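Local coordinates for polysaccharide biosynthesis protein CapD (Bacillus thuringiensis HD-771, PDB 6BWC) that probably acts on UDP-N-acetylglucosamine as an NADP-binding short-chain dehydrogenase family enzyme in CMP-pseudaminic acid biosynthesis for flagellin glycosylation, at residues 17-22 / 208-213; 26-31 / 56-61. The protein carries 2 engineered substitutions. All blocks are in the same frame, centred on the assembly; numbering follows the deposited sequence.

Interaction 1 of 2, residues 17-22 / 208-213. With NAP (NADP nicotinamide-adenine-dinucleotide phosphate), chain N.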
ATOM      1  N   GLY C  17      28.913   0.326   2.735  1.00 19.05           N
ATOM      2  CA  GLY C  17      29.640  -0.642   1.912  1.00 19.44           C
ATOM      3  C   GLY C  17      30.976  -0.172   1.359  1.00 19.26           C
ATOM      4  O   GLY C  17      31.430   0.925   1.668  1.00 19.24           O
ATOM      5  N   THR C  18      31.581  -1.018   0.523  1.00 18.88           N
ATOM      6  CA  THR C  18      32.937  -0.826   0.023  1.00 18.99           C
ATOM      7  C   THR C  18      33.110   0.503  -0.725  1.00 19.23           C
ATOM      8  O   THR C  18      34.009   1.312  -0.408  1.00 18.62           O
ATOM      9  CB  THR C  18      33.338  -1.998  -0.893  1.00 19.28           C
ATOM     10  OG1 THR C  18      33.435  -3.188  -0.111  1.00 19.63           O
ATOM     11  CG2 THR C  18      34.679  -1.744  -1.623  1.00 19.28           C
ATOM     12  N   ILE C  19      32.242   0.722  -1.704  1.00 19.11           N
ATOM     13  CA  ILE C  19      32.345   1.898  -2.555  1.00 19.70           C
ATOM     14  C   ILE C  19      31.746   3.142  -1.888  1.00 19.75           C
ATOM     15  O   ILE C  19      32.265   4.252  -2.053  1.00 19.95           O
ATOM     16  CB  ILE C  19      31.762   1.598  -3.949  1.00 19.98           C
ATOM     17  CG1 ILE C  19      32.729   0.651  -4.678  1.00 19.71           C
ATOM     18  CG2 ILE C  19      31.559   2.876  -4.757  1.00 20.44           C
ATOM     19  CD1 ILE C  19      32.124  -0.129  -5.807  1.00 19.95           C
ATOM     20  N   GLY C  20      30.685   2.949  -1.113  1.00 19.98           N
ATOM     21  CA  GLY C  20      30.069   4.036  -0.363  1.00 19.82           C
ATOM     22  C   GLY C  20      30.928   4.657   0.723  1.00 20.15           C
ATOM     23  O   GLY C  20      30.885   5.870   0.896  1.00 19.38           O
ATOM     24  N   LYS C  21      31.684   3.836   1.460  1.00 21.07           N
ATOM     25  CA  LYS C  21      32.674   4.354   2.406  1.00 23.18           C
ATOM     26  C   LYS C  21      33.799   5.105   1.701  1.00 23.81           C
ATOM     27  O   LYS C  21      34.133   6.231   2.096  1.00 24.94           O
ATOM     28  CB  LYS C  21      33.318   3.261   3.252  1.00 25.49           C
ATOM     29  CG  LYS C  21      32.508   2.799   4.459  1.00 28.24           C
ATOM     30  CD  LYS C  21      33.415   2.296   5.597  1.00 30.46           C
ATOM     31  CE  LYS C  21      34.278   1.083   5.242  1.00 31.52           C
ATOM     32  NZ  LYS C  21      35.648   1.209   5.828  1.00 31.26           N
ATOM     33  N   SER C  22      34.397   4.507   0.673  1.00 22.73           N
ATOM     34  CA  SER C  22      35.499   5.191  -0.021  1.00 22.41           C
ATOM     35  C   SER C  22      35.048   6.573  -0.537  1.00 22.73           C
ATOM     36  O   SER C  22      35.731   7.565  -0.285  1.00 22.27           O
ATOM     37  CB  SER C  22      36.104   4.344  -1.152  1.00 21.83           C
ATOM     38  OG  SER C  22      37.490   4.616  -1.292  1.00 20.42           O
ATOM     39  N   ASN C 208      39.854   2.970  -5.747  1.00 20.17           N
ATOM     40  CA  ASN C 208      40.070   4.402  -6.089  1.00 21.07           C
ATOM     41  C   ASN C 208      39.692   4.733  -7.510  1.00 20.16           C
ATOM     42  O   ASN C 208      39.237   5.825  -7.794  1.00 20.81           O
ATOM     43  CB  ASN C 208      41.539   4.839  -5.917  1.00 22.01           C
ATOM     44  CG  ASN C 208      42.027   4.706  -4.494  1.00 23.28           C
ATOM     45  OD1 ASN C 208      42.615   3.690  -4.134  1.00 26.01           O
ATOM     46  ND2 ASN C 208      41.763   5.706  -3.672  1.00 23.76           N
ATOM     47  N   GLN C 209      39.961   3.816  -8.421  1.00 19.23           N
ATOM     48  CA  GLN C 209      39.421   3.917  -9.770  1.00 18.80           C
ATOM     49  C   GLN C 209      37.869   4.035  -9.741  1.00 18.20           C
ATOM     50  O   GLN C 209      37.289   4.902 -10.397  1.00 17.36           O
ATOM     51  CB  GLN C 209      39.908   2.713 -10.605  1.00 18.71           C
ATOM     52  CG  GLN C 209      41.366   2.855 -11.063  1.00 18.55           C
ATOM     53  CD  GLN C 209      41.855   1.738 -11.985  1.00 18.19           C
ATOM     54  OE1 GLN C 209      41.716   0.548 -11.705  1.00 17.75           O
ATOM     55  NE2 GLN C 209      42.436   2.131 -13.097  1.00 18.23           N
ATOM     56  N   ALA C 210      37.231   3.182  -8.938  1.00 18.08           N
ATOM     57  CA  ALA C 210      35.773   3.177  -8.753  1.00 17.62           C
ATOM     58  C   ALA C 210      35.300   4.440  -8.077  1.00 16.83           C
ATOM     59  O   ALA C 210      34.388   5.090  -8.549  1.00 16.76           O
ATOM     60  CB  ALA C 210      35.325   1.951  -7.953  1.00 17.72           C
ATOM     61  N   THR C 211      35.929   4.779  -6.970  1.00 17.15           N
ATOM     62  CA  THR C 211      35.619   6.020  -6.255  1.00 17.78           C
ATOM     63  C   THR C 211      35.745   7.303  -7.140  1.00 18.28           C
ATOM     64  O   THR C 211      34.810   8.128  -7.172  1.00 18.43           O
ATOM     65  CB  THR C 211      36.497   6.155  -4.987  1.00 17.21           C
ATOM     66  OG1 THR C 211      36.708   4.868  -4.400  1.00 16.93           O
ATOM     67  CG2 THR C 211      35.836   7.048  -3.963  1.00 17.11           C
ATOM     68  N   MET C 212      36.866   7.446  -7.858  1.00 18.67           N
ATOM     69  CA  MET C 212      37.130   8.636  -8.674  1.00 19.56           C
ATOM     70  C   MET C 212      36.233   8.719  -9.880  1.00 18.91           C
ATOM     71  O   MET C 212      35.815   9.808 -10.267  1.00 18.61           O
ATOM     72  CB  MET C 212      38.595   8.714  -9.126  1.00 21.41           C
ATOM     73  CG  MET C 212      39.589   9.029  -8.021  1.00 23.75           C
ATOM     74  SD  MET C 212      39.046  10.312  -6.861  1.00 29.11           S
ATOM     75  CE  MET C 212      38.729  11.669  -8.018  1.00 28.27           C
ATOM     76  N   LEU C 213      35.939   7.572 -10.475  1.00 18.91           N
ATOM     77  CA  LEU C 213      34.993   7.503 -11.589  1.00 18.88           C
ATOM     78  C   LEU C 213      33.670   8.139 -11.182  1.00 18.39           C
ATOM     79  O   LEU C 213      33.192   9.055 -11.845  1.00 17.06           O
ATOM     80  CB  LEU C 213      34.786   6.041 -12.025  1.00 19.47           C
ATOM     81  CG  LEU C 213      33.868   5.794 -13.235  1.00 20.83           C
ATOM     82  CD1 LEU C 213      34.390   6.541 -14.464  1.00 21.07           C
ATOM     83  CD2 LEU C 213      33.650   4.308 -13.563  1.00 21.26           C
TER
HETATM   84  PA  NAP N 400      28.337  -3.375  -0.812  1.00 11.89           P
HETATM   85  O1A NAP N 400      29.647  -3.377  -0.077  1.00 11.76           O
HETATM   86  O2A NAP N 400      27.467  -4.571  -0.621  1.00 11.61           O
HETATM   87  O5B NAP N 400      27.514  -2.056  -0.466  1.00 12.48           O
HETATM   88  C5B NAP N 400      26.085  -2.088  -0.475  1.00 13.55           C
HETATM   89  C4B NAP N 400      25.547  -0.903   0.320  1.00 14.05           C
HETATM   90  O4B NAP N 400      24.135  -0.748   0.195  1.00 14.10           O
HETATM   91  C3B NAP N 400      25.785  -1.117   1.790  1.00 14.55           C
HETATM   92  O3B NAP N 400      25.976   0.192   2.318  1.00 14.51           O
HETATM   93  C2B NAP N 400      24.506  -1.764   2.255  1.00 15.21           C
HETATM   94  O2B NAP N 400      24.419  -1.629   3.658  1.00 16.97           O
HETATM   95  C1B NAP N 400      23.469  -0.987   1.442  1.00 14.74           C
HETATM   96  N9A NAP N 400      22.130  -1.595   1.131  1.00 14.66           N
HETATM   97  C8A NAP N 400      21.808  -2.828   0.643  1.00 14.92           C
HETATM   98  N7A NAP N 400      20.451  -2.978   0.464  1.00 14.59           N
HETATM   99  C5A NAP N 400      19.888  -1.815   0.837  1.00 14.59           C
HETATM  100  C6A NAP N 400      18.522  -1.243   0.931  1.00 14.46           C
HETATM  101  N6A NAP N 400      17.434  -1.944   0.580  1.00 14.61           N
HETATM  102  N1A NAP N 400      18.379   0.017   1.373  1.00 14.28           N
HETATM  103  C2A NAP N 400      19.427   0.774   1.743  1.00 14.38           C
HETATM  104  N3A NAP N 400      20.692   0.329   1.697  1.00 14.44           N
HETATM  105  C4A NAP N 400      20.989  -0.921   1.264  1.00 14.58           C
HETATM  106  O3  NAP N 400      28.523  -3.132  -2.397  1.00 11.95           O
HETATM  107  PN  NAP N 400      29.712  -2.328  -3.151  1.00 11.96           P
HETATM  108  O1N NAP N 400      30.132  -1.083  -2.383  1.00 12.34           O
HETATM  109  O2N NAP N 400      30.734  -3.319  -3.617  1.00 11.96           O
HETATM  110  O5D NAP N 400      28.988  -1.907  -4.503  1.00 12.19           O
HETATM  111  C5D NAP N 400      28.258  -0.706  -4.538  1.00 12.66           C
HETATM  112  C4D NAP N 400      27.543  -0.569  -5.879  1.00 13.08           C
HETATM  113  O4D NAP N 400      28.495  -0.849  -6.915  1.00 13.12           O
HETATM  114  C3D NAP N 400      26.324  -1.470  -6.145  1.00 13.12           C
HETATM  115  O3D NAP N 400      25.269  -0.661  -6.671  1.00 13.01           O
HETATM  116  C2D NAP N 400      26.782  -2.472  -7.178  1.00 13.32           C
HETATM  117  O2D NAP N 400      25.741  -2.846  -8.086  1.00 13.21           O
HETATM  118  C1D NAP N 400      27.894  -1.704  -7.894  1.00 13.49           C
HETATM  119  N1N NAP N 400      28.928  -2.543  -8.512  1.00 13.68           N
HETATM  120  C2N NAP N 400      29.816  -3.152  -7.710  1.00 14.03           C
HETATM  121  C3N NAP N 400      30.835  -3.962  -8.179  1.00 13.84           C
HETATM  122  C7N NAP N 400      31.796  -4.662  -7.283  1.00 14.26           C
HETATM  123  O7N NAP N 400      32.549  -5.501  -7.783  1.00 14.63           O
HETATM  124  N7N NAP N 400      31.836  -4.423  -5.970  1.00 14.44           N
HETATM  125  C4N NAP N 400      30.988  -4.139  -9.646  1.00 14.01           C
HETATM  126  C5N NAP N 400      29.962  -3.438 -10.426  1.00 13.95           C
HETATM  127  C6N NAP N 400      28.988  -2.650  -9.839  1.00 13.68           C
HETATM  128  P2B NAP N 400      23.410  -2.531   4.532  1.00 20.64           P
HETATM  129  O1X NAP N 400      23.941  -2.215   5.917  1.00 20.66           O
HETATM  130  O2X NAP N 400      22.033  -1.934   4.331  1.00 19.86           O
HETATM  131  O3X NAP N 400      23.562  -3.991   4.041  1.00 20.55           O
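Ser22 and Thr211 meet through their hydroxyls where the first turns of helix 18-29 face helix 207-220. Ser22 OG gives a weak hydrogen bond to Thr211 OG1 at 3.2 Å, while the methyl Thr211 CG2 lies against the backbone of Ser22, 3.5 Å from its carbonyl carbon. Thr211 carries OG1 beside its own backbone N (chi1 -36°), which also lets it bond to the carbonyl oxygen of Leu207 one turn earlier; the hydroxyl is thus shared between its own helix and the neighbouring one. Beside this close pair the apolar approach across the two segments is wider, Ile19 CG1 standing 4.4 Å from Ala210 CB, with Leu207 also packing on Ile19. Ile19 meets the cofactor as well, with CD1 3.8 Å from O5D of NADP. Gly17, at the N-cap position, and Gly20 fit a GxGxxG-type glycine pattern, consistent with a Rossmann dinucleotide-binding turn, and the amides at the start of the helix hold the pyrophosphate. Thr18 N reaches O1A of NADP at 3.1 Å, and Ile19 N reaches O1N at 2.9 Å, nearly straight at 172°. The helix dipole would probably add to this hold on the negative phosphates. Toward the solvent the contact thins: Asn208 is exposed and scarcely touches the other helix, whereas Ala210 and Thr211 are buried.

Interaction 2 of 2, residues 26-31 / 56-61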
ATOM      1  N   ASN C  26      36.420  10.442   0.600  1.00 23.24           N
ATOM      2  CA  ASN C  26      36.952  11.305  -0.456  1.00 23.83           C
ATOM      3  C   ASN C  26      36.181  12.600  -0.475  1.00 23.01           C
ATOM      4  O   ASN C  26      36.787  13.658  -0.524  1.00 23.16           O
ATOM      5  CB  ASN C  26      36.965  10.620  -1.835  1.00 25.11           C
ATOM      6  CG  ASN C  26      38.153   9.638  -2.006  1.00 26.24           C
ATOM      7  OD1 ASN C  26      38.966   9.794  -2.915  1.00 27.74           O
ATOM      8  ND2 ASN C  26      38.241   8.620  -1.139  1.00 26.39           N
ATOM      9  N   VAL C  27      34.856  12.505  -0.378  1.00 22.11           N
ATOM     10  CA  VAL C  27      33.984  13.681  -0.278  1.00 21.90           C
ATOM     11  C   VAL C  27      34.280  14.475   0.987  1.00 21.48           C
ATOM     12  O   VAL C  27      34.163  15.684   0.983  1.00 20.21           O
ATOM     13  CB  VAL C  27      32.462  13.312  -0.392  1.00 22.24           C
ATOM     14  CG1 VAL C  27      31.533  14.373   0.216  1.00 22.37           C
ATOM     15  CG2 VAL C  27      32.069  13.083  -1.842  1.00 21.63           C
ATOM     16  N   LEU C  28      34.667  13.794   2.055  1.00 23.02           N
ATOM     17  CA  LEU C  28      34.966  14.465   3.332  1.00 24.76           C
ATOM     18  C   LEU C  28      36.175  15.412   3.290  1.00 26.22           C
ATOM     19  O   LEU C  28      36.200  16.391   4.030  1.00 25.94           O
ATOM     20  CB  LEU C  28      35.117  13.446   4.491  1.00 24.77           C
ATOM     21  CG  LEU C  28      33.832  12.977   5.213  1.00 24.54           C
ATOM     22  CD1 LEU C  28      34.115  11.865   6.212  1.00 24.15           C
ATOM     23  CD2 LEU C  28      33.116  14.117   5.925  1.00 24.92           C
ATOM     24  N   GLN C  29      37.159  15.139   2.436  1.00 28.48           N
ATOM     25  CA  GLN C  29      38.333  16.019   2.325  1.00 30.19           C
ATOM     26  C   GLN C  29      38.084  17.321   1.552  1.00 28.27           C
ATOM     27  O   GLN C  29      38.856  18.268   1.714  1.00 29.29           O
ATOM     28  CB  GLN C  29      39.544  15.265   1.765  1.00 34.01           C
ATOM     29  CG  GLN C  29      40.297  14.498   2.844  1.00 38.41           C
ATOM     30  CD  GLN C  29      41.140  13.364   2.288  1.00 46.10           C
ATOM     31  OE1 GLN C  29      41.457  13.332   1.088  1.00 51.81           O
ATOM     32  NE2 GLN C  29      41.508  12.415   3.161  1.00 49.09           N
ATOM     33  N   GLU C  30      37.031  17.390   0.735  1.00 25.20           N
ATOM     34  CA  GLU C  30      36.587  18.686   0.190  1.00 24.30           C
ATOM     35  C   GLU C  30      35.729  19.522   1.166  1.00 24.66           C
ATOM     36  O   GLU C  30      35.317  20.646   0.854  1.00 23.57           O
ATOM     37  CB  GLU C  30      35.847  18.491  -1.121  1.00 23.55           C
ATOM     38  CG  GLU C  30      36.768  18.132  -2.269  1.00 22.51           C
ATOM     39  CD  GLU C  30      36.011  17.683  -3.492  1.00 21.56           C
ATOM     40  OE1 GLU C  30      34.907  18.209  -3.734  1.00 21.71           O
ATOM     41  OE2 GLU C  30      36.520  16.807  -4.208  1.00 20.34           O
ATOM     42  N   LYS C  31      35.463  18.967   2.344  1.00 25.44           N
ATOM     43  CA  LYS C  31      34.973  19.732   3.485  1.00 26.48           C
ATOM     44  C   LYS C  31      33.551  20.281   3.243  1.00 24.46           C
ATOM     45  O   LYS C  31      33.355  21.473   3.138  1.00 24.23           O
ATOM     46  CB  LYS C  31      35.993  20.828   3.831  1.00 29.06           C
ATOM     47  CG  LYS C  31      36.012  21.238   5.301  1.00 32.48           C
ATOM     48  CD  LYS C  31      36.890  20.325   6.151  1.00 34.91           C
ATOM     49  CE  LYS C  31      38.379  20.648   6.051  1.00 37.59           C
ATOM     50  NZ  LYS C  31      39.266  19.593   6.663  1.00 39.62           N
ATOM     51  N   ASN C  56      33.769  12.341  12.726  1.00 60.36           N
ATOM     52  CA  ASN C  56      32.301  12.469  12.833  1.00 58.87           C
ATOM     53  C   ASN C  56      31.890  13.777  13.455  1.00 58.88           C
ATOM     54  O   ASN C  56      32.016  13.966  14.672  1.00 63.75           O
ATOM     55  CB  ASN C  56      31.679  11.379  13.718  1.00 57.34           C
ATOM     56  CG  ASN C  56      31.442  10.082  12.996  1.00 56.06           C
ATOM     57  OD1 ASN C  56      31.441  10.016  11.773  1.00 58.42           O
ATOM     58  ND2 ASN C  56      31.232   9.031  13.768  1.00 55.32           N
ATOM     59  N   ARG C  57      31.367  14.658  12.620  1.00 54.14           N
ATOM     60  CA  ARG C  57      30.794  15.925  13.081  1.00 51.67           C
ATOM     61  C   ARG C  57      30.069  16.601  11.938  1.00 43.52           C
ATOM     62  O   ARG C  57      29.040  17.216  12.163  1.00 42.34           O
ATOM     63  CB  ARG C  57      31.846  16.865  13.698  1.00 56.85           C
ATOM     64  CG  ARG C  57      33.105  17.035  12.863  1.00 62.73           C
ATOM     65  CD  ARG C  57      34.162  17.895  13.551  1.00 66.98           C
ATOM     66  NE  ARG C  57      35.011  18.560  12.553  1.00 69.67           N
ATOM     67  CZ  ARG C  57      35.956  17.967  11.811  1.00 66.56           C
ATOM     68  NH1 ARG C  57      36.236  16.667  11.932  1.00 64.95           N
ATOM     69  NH2 ARG C  57      36.640  18.692  10.931  1.00 65.86           N
ATOM     70  N   ASN C  58      30.625  16.498  10.727  1.00 36.27           N
ATOM     71  CA  ASN C  58      29.885  16.764   9.483  1.00 32.47           C
ATOM     72  C   ASN C  58      29.300  15.487   8.813  1.00 28.70           C
ATOM     73  O   ASN C  58      28.992  15.499   7.623  1.00 27.50           O
ATOM     74  CB  ASN C  58      30.743  17.621   8.510  1.00 33.14           C
ATOM     75  CG  ASN C  58      32.089  16.971   8.131  1.00 33.52           C
ATOM     76  OD1 ASN C  58      32.637  16.116   8.853  1.00 32.52           O
ATOM     77  ND2 ASN C  58      32.632  17.394   6.989  1.00 32.54           N
ATOM     78  N   ILE C  59      29.116  14.413   9.595  1.00 25.85           N
ATOM     79  CA  ILE C  59      28.556  13.138   9.131  1.00 23.58           C
ATOM     80  C   ILE C  59      27.300  12.822   9.913  1.00 22.98           C
ATOM     81  O   ILE C  59      27.274  13.009  11.114  1.00 23.12           O
ATOM     82  CB  ILE C  59      29.525  11.972   9.365  1.00 23.19           C
ATOM     83  CG1 ILE C  59      30.878  12.287   8.718  1.00 23.99           C
ATOM     84  CG2 ILE C  59      28.951  10.671   8.813  1.00 23.03           C
ATOM     85  CD1 ILE C  59      31.896  11.164   8.767  1.00 23.95           C
ATOM     86  N   ARG C  60      26.266  12.333   9.243  1.00 22.72           N
ATOM     87  CA  ARG C  60      25.046  11.870   9.915  1.00 23.09           C
ATOM     88  C   ARG C  60      24.770  10.414   9.549  1.00 20.96           C
ATOM     89  O   ARG C  60      25.105   9.987   8.460  1.00 21.96           O
ATOM     90  CB  ARG C  60      23.857  12.746   9.527  1.00 25.43           C
ATOM     91  CG  ARG C  60      23.950  14.229   9.925  1.00 27.19           C
ATOM     92  CD  ARG C  60      23.885  14.466  11.430  1.00 28.72           C
ATOM     93  NE  ARG C  60      25.187  14.904  11.919  1.00 31.12           N
ATOM     94  CZ  ARG C  60      25.551  16.162  12.176  1.00 34.15           C
ATOM     95  NH1 ARG C  60      24.701  17.181  12.060  1.00 36.52           N
ATOM     96  NH2 ARG C  60      26.795  16.411  12.575  1.00 35.03           N
ATOM     97  N   TYR C  61      24.176   9.646  10.458  1.00 18.91           N
ATOM     98  CA  TYR C  61      23.961   8.211  10.226  1.00 17.47           C
ATOM     99  C   TYR C  61      22.460   7.820  10.212  1.00 16.48           C
ATOM    100  O   TYR C  61      21.868   7.520  11.250  1.00 15.48           O
ATOM    101  CB  TYR C  61      24.766   7.405  11.254  1.00 17.21           C
ATOM    102  CG  TYR C  61      26.263   7.592  11.124  1.00 16.70           C
ATOM    103  CD1 TYR C  61      27.006   6.788  10.287  1.00 16.32           C
ATOM    104  CD2 TYR C  61      26.932   8.581  11.841  1.00 16.65           C
ATOM    105  CE1 TYR C  61      28.362   6.970  10.153  1.00 16.28           C
ATOM    106  CE2 TYR C  61      28.299   8.770  11.719  1.00 16.17           C
ATOM    107  CZ  TYR C  61      29.010   7.959  10.871  1.00 16.20           C
ATOM    108  OH  TYR C  61      30.366   8.123  10.722  1.00 15.93           O
TER
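The end of helix 18-29 passes the start of strand 59-63 with no backbone contact, the nearest CA atoms, those of Leu28 and Asn58, lying 8.3 Å apart. Side chains bridge this distance, and Leu28 does so from the helix side with its two methyls divided between two partners. CD1 meets Ile59 CD1 at 3.5 Å, the two side chains crossing at about a right angle, and Ile59 CG1 adds to this packing at 4.0 Å from Leu28 CD2. The same CD2 sits against the amide of Asn58, 3.5 Å from ND2 and 3.6 Å from OD1, a packing contact without a hydrogen bond. A first torsion of 58° in Asn58 places the amide against this methyl, and ND2 gives a weak hydrogen bond to the carbonyl oxygen of Pro32, in the turn between the helix and the next strand. This is the first beta-alpha-beta unit of the Rossmann fold at the C-terminal end of its helix: helix 18-29 leads into strand 34-39, and strand 59-63 lies beside that strand, parallel to it, at one margin of the sheet within the chain. Val35 of strand 34-39 and Phe52 also touch Leu28, so apolar groups from a strand and a loop pack on this partly exposed leucine. Lys31, with phi of 67°, is the first residue after the helix to leave helical backbone angles. The ends of the exposed Lys31 and Arg57 side chains, like in charge, lie near each other without contact, Lys31 NZ 5.1 Å from Arg57 NH2.

Overall arrangement
Interactions 1 and 2 lie at successive levels of one helix, 18-29, with centres 15 Å apart. The first uses its N-terminal turns, which face NADP and helix 207-220; the second uses its C-terminal end, beside the start of strand 59-63. Along the chain, interaction 2 is nested inside the loop closed by interaction 1: it joins segments 25 residues apart, against 186 for interaction 1, which brings in a helix from beyond most of the parallel strands. The two touch where Asn26 packs on Thr211 and Met212. A single helix therefore links the cofactor-binding turn, in the contact centred 8 Å from the centre of the chain, to one margin of the Rossmann sheet.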